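Local coordinates for transglutaminase-like domain-containing protein (Streptococcus suis, PDB 4XZ7) that is probably a secreted transglutaminase with antiphagocytic activity, of which this chain is a near-N-terminal part that forms a homodimer, at residues B[39-44]-B[148-152]; B[60-66]-B[82-87]; B[89-95]-B[120-126]. One frame throughout, in Å; residues are numbered along the deposited sequence.

Contact 1: residues B[39-44]-B[148-152]; sequences LKLGFE and NSLKN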
loop_
_atom_site.group_PDB
_atom_site.type_symbol
_atom_site.label_atom_id
_atom_site.label_comp_id
_atom_site.label_asym_id
_atom_site.label_seq_id
_atom_site.Cartn_x
_atom_site.Cartn_y
_atom_site.Cartn_z
ATOM N N LEU B 39 9.867 -20.614 20.930
ATOM C CA LEU B 39 10.773 -20.459 19.801
ATOM C C LEU B 39 10.016 -20.702 18.522
ATOM O O LEU B 39 9.245 -21.643 18.428
ATOM C CB LEU B 39 11.945 -21.434 19.887
ATOM C CG LEU B 39 12.831 -21.284 21.125
ATOM C CD1 LEU B 39 13.856 -22.413 21.202
ATOM C CD2 LEU B 39 13.512 -19.921 21.112
ATOM N N LYS B 40 10.242 -19.850 17.533
ATOM C CA LYS B 40 9.665 -20.058 16.219
ATOM C C LYS B 40 10.781 -20.436 15.265
ATOM O O LYS B 40 11.788 -19.729 15.159
ATOM C CB LYS B 40 8.941 -18.803 15.725
ATOM C CG LYS B 40 8.314 -18.975 14.352
ATOM C CD LYS B 40 7.391 -17.803 13.978
ATOM C CE LYS B 40 6.736 -18.049 12.608
ATOM N NZ LYS B 40 5.795 -16.975 12.174
ATOM N N LEU B 41 10.603 -21.542 14.563
ATOM C CA LEU B 41 11.653 -22.041 13.686
ATOM C C LEU B 41 11.906 -21.057 12.567
ATOM O O LEU B 41 10.981 -20.669 11.851
ATOM C CB LEU B 41 11.284 -23.401 13.120
ATOM C CG LEU B 41 11.210 -24.570 14.093
ATOM C CD1 LEU B 41 11.086 -25.888 13.319
ATOM C CD2 LEU B 41 12.447 -24.574 15.006
ATOM N N GLY B 42 13.160 -20.649 12.433
ATOM C CA GLY B 42 13.570 -19.749 11.373
ATOM C C GLY B 42 13.795 -18.339 11.870
ATOM O O GLY B 42 14.208 -17.467 11.101
ATOM N N PHE B 43 13.551 -18.114 13.158
ATOM C CA PHE B 43 13.658 -16.775 13.739
ATOM C C PHE B 43 14.656 -16.729 14.887
ATOM O O PHE B 43 14.671 -17.615 15.732
ATOM C CB PHE B 43 12.268 -16.288 14.207
ATOM C CG PHE B 43 11.319 -15.994 13.060
ATOM C CD1 PHE B 43 10.725 -17.021 12.352
ATOM C CD2 PHE B 43 11.052 -14.690 12.675
ATOM C CE1 PHE B 43 9.881 -16.759 11.284
ATOM C CE2 PHE B 43 10.190 -14.419 11.613
ATOM C CZ PHE B 43 9.618 -15.455 10.910
ATOM N N GLU B 44 15.479 -15.679 14.917
ATOM C CA GLU B 44 16.543 -15.534 15.904
ATOM C C GLU B 44 16.058 -15.408 17.345
ATOM O O GLU B 44 16.581 -16.071 18.238
ATOM C CB GLU B 44 17.406 -14.314 15.567
ATOM C CG GLU B 44 18.244 -14.495 14.324
ATOM C CD GLU B 44 19.149 -15.696 14.445
ATOM O OE1 GLU B 44 18.859 -16.743 13.796
ATOM O OE2 GLU B 44 20.125 -15.590 15.223
ATOM N N ASN B 148 19.218 -18.512 6.331
ATOM C CA ASN B 148 19.593 -19.745 7.008
ATOM C C ASN B 148 19.525 -19.567 8.506
ATOM O O ASN B 148 19.939 -18.541 9.018
ATOM C CB ASN B 148 21.016 -20.158 6.623
ATOM C CG ASN B 148 21.168 -20.412 5.141
ATOM O OD1 ASN B 148 20.233 -20.903 4.477
ATOM N ND2 ASN B 148 22.349 -20.091 4.604
ATOM N N SER B 149 19.030 -20.557 9.228
ATOM C CA SER B 149 19.189 -20.504 10.681
ATOM C C SER B 149 19.002 -21.868 11.278
ATOM O O SER B 149 18.544 -22.783 10.608
ATOM C CB SER B 149 18.197 -19.532 11.320
ATOM O OG SER B 149 16.883 -19.957 11.090
ATOM N N LEU B 150 19.349 -22.009 12.549
ATOM C CA LEU B 150 19.235 -23.300 13.199
ATOM C C LEU B 150 18.883 -23.082 14.664
ATOM O O LEU B 150 19.077 -21.989 15.204
ATOM C CB LEU B 150 20.540 -24.114 13.033
ATOM C CG LEU B 150 21.886 -23.532 13.518
ATOM C CD1 LEU B 150 22.078 -23.633 15.035
ATOM C CD2 LEU B 150 23.064 -24.219 12.847
ATOM N N LYS B 151 18.345 -24.115 15.296
ATOM C CA LYS B 151 18.209 -24.125 16.741
ATOM C C LYS B 151 18.768 -25.435 17.243
ATOM O O LYS B 151 18.363 -26.510 16.762
ATOM C CB LYS B 151 16.755 -24.003 17.192
ATOM C CG LYS B 151 15.998 -22.807 16.648
ATOM C CD LYS B 151 16.232 -21.616 17.494
ATOM C CE LYS B 151 15.326 -20.467 17.068
ATOM N NZ LYS B 151 16.019 -19.173 17.410
ATOM N N ASN B 152 19.678 -25.345 18.211
ATOM C CA ASN B 152 20.104 -26.513 18.979
ATOM C C ASN B 152 19.079 -26.799 20.061
ATOM O O ASN B 152 18.773 -25.920 20.859
ATOM C CB ASN B 152 21.501 -26.281 19.582
ATOM C CG ASN B 152 22.590 -26.239 18.509
ATOM O OD1 ASN B 152 22.823 -27.234 17.815
ATOM N ND2 ASN B 152 23.245 -25.090 18.360
HETATM O O HOH W 1 15.779 -21.364 13.343
HETATM O O HOH W 2 17.674 -19.685 15.228
#
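A type II beta turn running from Lys40 to Phe43, at the end of strand 36-40, meets strand 149-152 through Ser149 and Lys151, whose side chains both leave their strand toward it. Lys151 gives the larger part. Its chain bends about CB-CG (chi2 -85°), passes Lys151 CG beside Leu41 CD2 at 4.3 Å and brings CE to the outer limit of contact with Leu39 CD2. The ammonium group then bonds to the carbonyl of the turn's last residue, Lys151 NZ to Phe43 O at 2.7 Å, tilted 17° from the carbonyl plane. Glu44 O lies 3.3 Å from Lys151 NZ.

The turn itself is closed by Phe43 N bonding to Lys40 O, and Gly42 occupies its third position with a positive phi of 104°, where a CB would press on the carbonyl O of Leu41. Ser149 OG comes to 3.3 Å from Gly42 CA. The two backbones belong to different sheets, strand 36-40 pairing with 79-86 and strand 149-152 with 157-167, and two waters lie at the junction. One accepts from Gly42 N and is hydrogen-bonded to Ser149 OG, 2.9 Å in each case. A second accepts from Lys151 NZ at 2.8 Å and donates to Leu150 O, with a weak, long bond to Glu44 OE1. The ammonium group is thus held by a carbonyl and a water, while the Glu44 carboxylate, with OE1 5.2 Å from Lys151 NZ, may add some electrostatic attraction. Outside the pair, the Phe43 ring makes a cation-pi contact with Arg121.

Contact 2: residues B[60-66]-B[82-87]; sequences GKNNNFL and ILVMNK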
loop_
_atom_site.group_PDB
_atom_site.type_symbol
_atom_site.label_atom_id
_atom_site.label_comp_id
_atom_site.label_asym_id
_atom_site.label_seq_id
_atom_site.Cartn_x
_atom_site.Cartn_y
_atom_site.Cartn_z
ATOM N N GLY B 60 -1.258 -19.816 18.206
ATOM C CA GLY B 60 -1.836 -20.903 17.423
ATOM C C GLY B 60 -2.585 -20.518 16.150
ATOM O O GLY B 60 -2.876 -21.378 15.313
ATOM N N LYS B 61 -2.898 -19.236 15.998
ATOM C CA LYS B 61 -3.614 -18.757 14.821
ATOM C C LYS B 61 -2.769 -18.874 13.568
ATOM O O LYS B 61 -3.253 -19.283 12.518
ATOM C CB LYS B 61 -4.054 -17.303 15.015
ATOM C CG LYS B 61 -5.128 -17.130 16.071
ATOM C CD LYS B 61 -5.481 -15.665 16.272
ATOM C CE LYS B 61 -6.614 -15.518 17.275
ATOM N NZ LYS B 61 -7.056 -14.104 17.397
ATOM N N ASN B 62 -1.499 -18.511 13.689
ATOM C CA ASN B 62 -0.592 -18.486 12.547
ATOM C C ASN B 62 0.478 -19.579 12.574
ATOM O O ASN B 62 1.218 -19.742 11.600
ATOM C CB ASN B 62 0.091 -17.120 12.456
ATOM C CG ASN B 62 -0.886 -15.999 12.177
ATOM O OD1 ASN B 62 -1.959 -16.221 11.618
ATOM N ND2 ASN B 62 -0.517 -14.785 12.560
ATOM N N ASN B 63 0.558 -20.323 13.681
ATOM C CA ASN B 63 1.598 -21.340 13.847
ATOM C C ASN B 63 1.064 -22.691 14.278
ATOM O O ASN B 63 0.089 -22.776 15.026
ATOM C CB ASN B 63 2.642 -20.894 14.890
ATOM C CG ASN B 63 3.228 -19.533 14.602
ATOM O OD1 ASN B 63 4.127 -19.401 13.779
ATOM N ND2 ASN B 63 2.729 -18.508 15.294
ATOM N N ASN B 64 1.725 -23.756 13.840
ATOM C CA ASN B 64 1.521 -25.051 14.462
ATOM C C ASN B 64 2.602 -25.326 15.498
ATOM O O ASN B 64 3.593 -24.618 15.568
ATOM C CB ASN B 64 1.480 -26.142 13.406
ATOM C CG ASN B 64 0.204 -26.091 12.591
ATOM O OD1 ASN B 64 -0.886 -26.034 13.156
ATOM N ND2 ASN B 64 0.332 -26.073 11.270
ATOM N N PHE B 65 2.399 -26.359 16.301
ATOM C CA PHE B 65 3.244 -26.626 17.445
ATOM C C PHE B 65 3.961 -27.924 17.165
ATOM O O PHE B 65 3.395 -28.803 16.520
ATOM C CB PHE B 65 2.406 -26.710 18.726
ATOM C CG PHE B 65 1.730 -25.417 19.085
ATOM C CD1 PHE B 65 0.529 -25.057 18.492
ATOM C CD2 PHE B 65 2.318 -24.543 19.997
ATOM C CE1 PHE B 65 -0.083 -23.854 18.799
ATOM C CE2 PHE B 65 1.712 -23.334 20.308
ATOM C CZ PHE B 65 0.513 -22.991 19.707
ATOM N N LEU B 66 5.198 -28.047 17.635
ATOM C CA LEU B 66 5.957 -29.275 17.418
ATOM C C LEU B 66 6.024 -30.124 18.666
ATOM O O LEU B 66 6.240 -29.609 19.767
ATOM C CB LEU B 66 7.382 -28.956 16.958
ATOM C CG LEU B 66 7.520 -28.189 15.654
ATOM C CD1 LEU B 66 8.959 -28.265 15.198
ATOM C CD2 LEU B 66 6.594 -28.784 14.604
ATOM N N ILE B 82 8.612 -24.053 24.061
ATOM C CA ILE B 82 7.730 -24.629 23.060
ATOM C C ILE B 82 8.223 -24.238 21.675
ATOM O O ILE B 82 8.591 -23.093 21.457
ATOM C CB ILE B 82 6.280 -24.166 23.276
ATOM C CG1 ILE B 82 5.777 -24.728 24.612
ATOM C CG2 ILE B 82 5.397 -24.607 22.094
ATOM C CD1 ILE B 82 4.479 -24.129 25.101
ATOM N N LEU B 83 8.273 -25.196 20.755
ATOM C CA LEU B 83 8.692 -24.923 19.385
ATOM C C LEU B 83 7.485 -24.785 18.483
ATOM O O LEU B 83 6.639 -25.672 18.455
ATOM C CB LEU B 83 9.581 -26.045 18.848
ATOM C CG LEU B 83 11.090 -26.088 19.105
ATOM C CD1 LEU B 83 11.463 -25.457 20.405
ATOM C CD2 LEU B 83 11.520 -27.545 19.094
ATOM N N VAL B 84 7.420 -23.701 17.717
ATOM C CA VAL B 84 6.348 -23.541 16.743
ATOM C C VAL B 84 6.914 -23.199 15.372
ATOM O O VAL B 84 8.084 -22.861 15.252
ATOM C CB VAL B 84 5.374 -22.428 17.157
ATOM C CG1 VAL B 84 4.796 -22.722 18.502
ATOM C CG2 VAL B 84 6.115 -21.074 17.172
ATOM N N MET B 85 6.079 -23.253 14.338
ATOM C CA MET B 85 6.518 -22.804 13.020
ATOM C C MET B 85 5.319 -22.321 12.223
ATOM O O MET B 85 4.195 -22.740 12.500
ATOM C CB MET B 85 7.252 -23.923 12.279
ATOM C CG MET B 85 6.369 -25.034 11.796
ATOM S SD MET B 85 7.218 -26.328 10.869
ATOM C CE MET B 85 5.804 -27.333 10.478
ATOM N N ASN B 86 5.561 -21.423 11.263
ATOM C CA ASN B 86 4.506 -20.904 10.389
ATOM C C ASN B 86 3.704 -22.028 9.767
ATOM O O ASN B 86 4.270 -23.032 9.322
ATOM C CB ASN B 86 5.096 -20.012 9.295
ATOM C CG ASN B 86 4.980 -18.532 9.624
ATOM O OD1 ASN B 86 3.963 -18.084 10.159
ATOM N ND2 ASN B 86 6.029 -17.764 9.315
ATOM N N LYS B 87 2.381 -21.874 9.762
ATOM C CA LYS B 87 1.482 -22.922 9.279
ATOM C C LYS B 87 1.793 -23.444 7.860
ATOM O O LYS B 87 1.567 -24.623 7.574
ATOM C CB LYS B 87 0.025 -22.432 9.346
ATOM C CG LYS B 87 -0.571 -22.395 10.770
ATOM C CD LYS B 87 -2.076 -22.061 10.749
ATOM C CE LYS B 87 -2.755 -22.279 12.106
ATOM N NZ LYS B 87 -3.366 -23.628 12.251
HETATM O O HOH W 3 -2.360 -23.887 15.581
HETATM O O HOH W 4 7.596 -27.813 21.437
#
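Asn64 and Met85 form an antiparallel hydrogen-bonded pair at the middle of the backbone bonding between residues 60-66 and 82-87, Asn64 N to Met85 O at 3.0 Å and Met85 N to Asn64 O at 3.1 Å. Further along, Leu66 N reaches Leu83 O at 2.9 Å, and at the other end Lys87 N donates to Asn62 O. Between these bonds lie the non-hydrogen-bonded pairs Asn63-Asn86 and Phe65-Val84, and the CA hydrogens of Asn63 and Val84 turn to the carbonyls of Met85 and Asn64. In the opposite direction between Leu66 and Leu83, a water links Leu66 O to Leu83 N.

These are strands 63-68 and 79-86 of a mixed sheet, in which 63-68 also pairs with 14-17 and 79-86 with 36-40.

Apolar contacts divide between the two faces. With Phe65, Val84 lies side by side: Val84 CG1, set beside its own backbone N (chi1 -58°), comes 3.4 Å from Phe65 CD2, while Ile82 CG2 meets the ring edge in its plane, 3.7 Å from Phe65 CD2. Phe22 stacks on this ring from outside the pair. Asn63 CB rests near Val84 CB, the Asn63 amide ND2 bonding to Phe59 O. On the face of Asn64 and Met85, Leu66 CD2 approaches Met85 CE at 4.4 Å.

Among the polar side chains, Lys87 crosses Asn64 at about a right angle. The lysine chain stays extended as far as CE, laying Lys87 CG near Asn62 O and Lys87 CE 3.1 Å from Lys61 O, and then bends at chi4 (-93°), which leaves Lys87 NZ 3.6 Å from Asn64 OD1. A second water donates to Gly60 O and Asn63 O and accepts a weak, long bond from Lys87 NZ.

Contact 3: residues B[89-95]-B[120-126]; sequences DVIAHNE and KRIHALF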
loop_
_atom_site.group_PDB
_atom_site.type_symbol
_atom_site.label_atom_id
_atom_site.label_comp_id
_atom_site.label_asym_id
_atom_site.label_seq_id
_atom_site.Cartn_x
_atom_site.Cartn_y
_atom_site.Cartn_z
ATOM N N ASP B 89 4.824 -23.746 6.488
ATOM C CA ASP B 89 6.180 -24.304 6.410
ATOM C C ASP B 89 6.154 -25.798 6.184
ATOM O O ASP B 89 5.183 -26.457 6.526
ATOM C CB ASP B 89 6.964 -24.016 7.698
ATOM C CG ASP B 89 7.464 -22.599 7.765
ATOM O OD1 ASP B 89 7.038 -21.771 6.925
ATOM O OD2 ASP B 89 8.296 -22.316 8.656
ATOM N N VAL B 90 7.226 -26.349 5.628
ATOM C CA VAL B 90 7.302 -27.798 5.551
ATOM C C VAL B 90 8.546 -28.365 6.250
ATOM O O VAL B 90 9.600 -27.724 6.357
ATOM C CB VAL B 90 7.243 -28.299 4.084
ATOM C CG1 VAL B 90 6.473 -27.304 3.197
ATOM C CG2 VAL B 90 8.615 -28.590 3.543
ATOM N N ILE B 91 8.388 -29.571 6.774
ATOM C CA ILE B 91 9.498 -30.281 7.375
ATOM C C ILE B 91 9.918 -31.443 6.480
ATOM O O ILE B 91 9.125 -32.336 6.227
ATOM C CB ILE B 91 9.132 -30.812 8.753
ATOM C CG1 ILE B 91 8.866 -29.640 9.708
ATOM C CG2 ILE B 91 10.245 -31.754 9.259
ATOM C CD1 ILE B 91 8.566 -30.059 11.114
ATOM N N ALA B 92 11.157 -31.419 5.996
ATOM C CA ALA B 92 11.647 -32.498 5.146
ATOM C C ALA B 92 11.879 -33.745 5.975
ATOM O O ALA B 92 12.534 -33.699 7.016
ATOM C CB ALA B 92 12.928 -32.095 4.432
ATOM N N HIS B 93 11.355 -34.866 5.495
ATOM C CA HIS B 93 11.400 -36.113 6.242
ATOM C C HIS B 93 12.780 -36.734 6.175
ATOM O O HIS B 93 13.299 -37.203 7.181
ATOM C CB HIS B 93 10.342 -37.073 5.708
ATOM C CG HIS B 93 8.963 -36.494 5.707
ATOM N ND1 HIS B 93 8.541 -35.586 6.656
ATOM C CD2 HIS B 93 7.917 -36.674 4.867
ATOM C CE1 HIS B 93 7.291 -35.240 6.405
ATOM N NE2 HIS B 93 6.887 -35.887 5.326
ATOM N N ASN B 94 13.365 -36.719 4.979
ATOM C CA ASN B 94 14.715 -37.210 4.750
ATOM C C ASN B 94 15.391 -36.378 3.659
ATOM O O ASN B 94 14.794 -35.440 3.133
ATOM C CB ASN B 94 14.703 -38.708 4.371
ATOM C CG ASN B 94 13.763 -39.023 3.224
ATOM O OD1 ASN B 94 13.373 -38.146 2.447
ATOM N ND2 ASN B 94 13.391 -40.297 3.110
ATOM N N GLU B 95 16.631 -36.716 3.328
ATOM C CA GLU B 95 17.378 -35.972 2.315
ATOM C C GLU B 95 16.676 -35.986 0.956
ATOM O O GLU B 95 16.567 -34.960 0.293
ATOM C CB GLU B 95 18.786 -36.543 2.169
ATOM C CG GLU B 95 19.686 -36.334 3.387
ATOM C CD GLU B 95 19.413 -37.315 4.518
ATOM O OE1 GLU B 95 18.422 -38.084 4.440
ATOM O OE2 GLU B 95 20.200 -37.316 5.487
ATOM N N LYS B 120 7.426 -18.770 3.120
ATOM C CA LYS B 120 7.456 -20.070 3.782
ATOM C C LYS B 120 8.895 -20.552 3.994
ATOM O O LYS B 120 9.820 -20.160 3.264
ATOM C CB LYS B 120 6.672 -21.102 2.968
ATOM C CG LYS B 120 5.226 -20.698 2.715
ATOM C CD LYS B 120 4.585 -20.152 3.994
ATOM C CE LYS B 120 3.277 -19.408 3.725
ATOM N NZ LYS B 120 2.213 -20.302 3.193
ATOM N N ARG B 121 9.078 -21.412 4.989
ATOM C CA ARG B 121 10.390 -21.987 5.259
ATOM C C ARG B 121 10.346 -23.515 5.177
ATOM O O ARG B 121 9.277 -24.122 5.254
ATOM C CB ARG B 121 10.906 -21.514 6.635
ATOM C CG ARG B 121 11.172 -20.024 6.675
ATOM C CD ARG B 121 11.500 -19.465 8.060
ATOM N NE ARG B 121 11.214 -18.023 8.099
ATOM C CZ ARG B 121 12.138 -17.090 8.266
ATOM N NH1 ARG B 121 13.407 -17.439 8.439
ATOM N NH2 ARG B 121 11.799 -15.816 8.274
ATOM N N ILE B 122 11.508 -24.129 4.979
ATOM C CA ILE B 122 11.624 -25.582 5.041
ATOM C C ILE B 122 12.613 -25.889 6.161
ATOM O O ILE B 122 13.560 -25.115 6.392
ATOM C CB ILE B 122 12.088 -26.193 3.678
ATOM C CG1 ILE B 122 12.305 -27.700 3.775
ATOM C CG2 ILE B 122 13.375 -25.539 3.170
ATOM C CD1 ILE B 122 12.310 -28.370 2.414
ATOM N N HIS B 123 12.374 -26.986 6.875
ATOM C CA HIS B 123 13.189 -27.345 8.030
ATOM C C HIS B 123 13.598 -28.812 7.976
ATOM O O HIS B 123 12.943 -29.632 7.336
ATOM C CB HIS B 123 12.440 -27.084 9.343
ATOM C CG HIS B 123 11.640 -25.817 9.351
ATOM N ND1 HIS B 123 12.168 -24.599 9.729
ATOM C CD2 HIS B 123 10.340 -25.585 9.047
ATOM C CE1 HIS B 123 11.230 -23.673 9.648
ATOM N NE2 HIS B 123 10.110 -24.246 9.231
ATOM N N ALA B 124 14.673 -29.156 8.665
ATOM C CA ALA B 124 15.134 -30.533 8.625
ATOM C C ALA B 124 16.044 -30.816 9.803
ATOM O O ALA B 124 16.716 -29.911 10.305
ATOM C CB ALA B 124 15.849 -30.821 7.304
ATOM N N LEU B 125 16.052 -32.070 10.254
ATOM C CA LEU B 125 16.931 -32.479 11.348
ATOM C C LEU B 125 18.353 -32.759 10.873
ATOM O O LEU B 125 19.246 -33.048 11.677
ATOM C CB LEU B 125 16.364 -33.712 12.053
ATOM C CG LEU B 125 15.060 -33.437 12.806
ATOM C CD1 LEU B 125 14.463 -34.744 13.292
ATOM C CD2 LEU B 125 15.265 -32.469 13.959
ATOM N N PHE B 126 18.561 -32.677 9.566
ATOM C CA PHE B 126 19.904 -32.749 9.001
ATOM C C PHE B 126 20.234 -31.381 8.434
ATOM O O PHE B 126 19.344 -30.571 8.193
ATOM C CB PHE B 126 20.006 -33.840 7.929
ATOM C CG PHE B 126 18.945 -33.745 6.872
ATOM C CD1 PHE B 126 19.138 -32.960 5.742
ATOM C CD2 PHE B 126 17.759 -34.433 7.004
ATOM C CE1 PHE B 126 18.157 -32.864 4.773
ATOM C CE2 PHE B 126 16.780 -34.340 6.040
ATOM C CZ PHE B 126 16.976 -33.553 4.926
HETATM O O HOH W 5 14.140 -34.030 9.034
#
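Asp89 grips residues 120-126 with both carboxylate oxygens. Asp89 OD1 accepts from Arg121 N at 2.8 Å, the donor standing well above the carboxylate plane, and Asp89 OD2 takes the NE2 hydrogen of His123, at 2.7 Å from His123 NE2. This second bond lies in the imidazole plane but reaches OD2 on its anti side, 33° out of the carboxylate plane. Since His123 ND1 bonds to Ser160, both ring nitrogens are engaged and the imidazole is fixed in rotation.

Three backbone bonds follow: Val90 N to Arg121 O, His123 N to Val90 O at 2.9 Å, and Ala92 N to His123 O at 2.9 Å. They make strands 90-91 and 121-124 parallel neighbours in a mixed sheet, with 121-124 also pairing to 157-167. Past the pairing, a water joins Ala92 O to Leu125 N.

Packing spreads from here. On one face Val90 CG2 meets Ile122 CG1 at 3.8 Å. Phe126, its CG held between backbone N and carbonyl carbon (chi1 52°), lies between Ala124 CB over one face and Glu95 CG over the other, a CH-pi contact with Glu95 CG 4.1 Å from the Phe126 ring centroid. The Glu95 carboxylate stacks nearly parallel to the ring, 11° between planes.

Contact 1 spans the longest loop, and contacts 2 and 3 lie inside it in series, 3 opening just after 2 closes. Their centres are about 12 to 14 Å apart, all on the same side of the chain's centre. Strands 36-40 and 79-86 are neighbours in one sheet, so contacts 1 and 2 share it; the strands 149-152 and 121-124 of contacts 1 and 3 belong to a second sheet. Leu41 packs on both Leu66 and His123, and Met85 SD touches His123 and Ile91, so side chains of the two sheets pack against each other there. Contact 1 thus ties together the sheets to which contacts 2 and 3 separately belong.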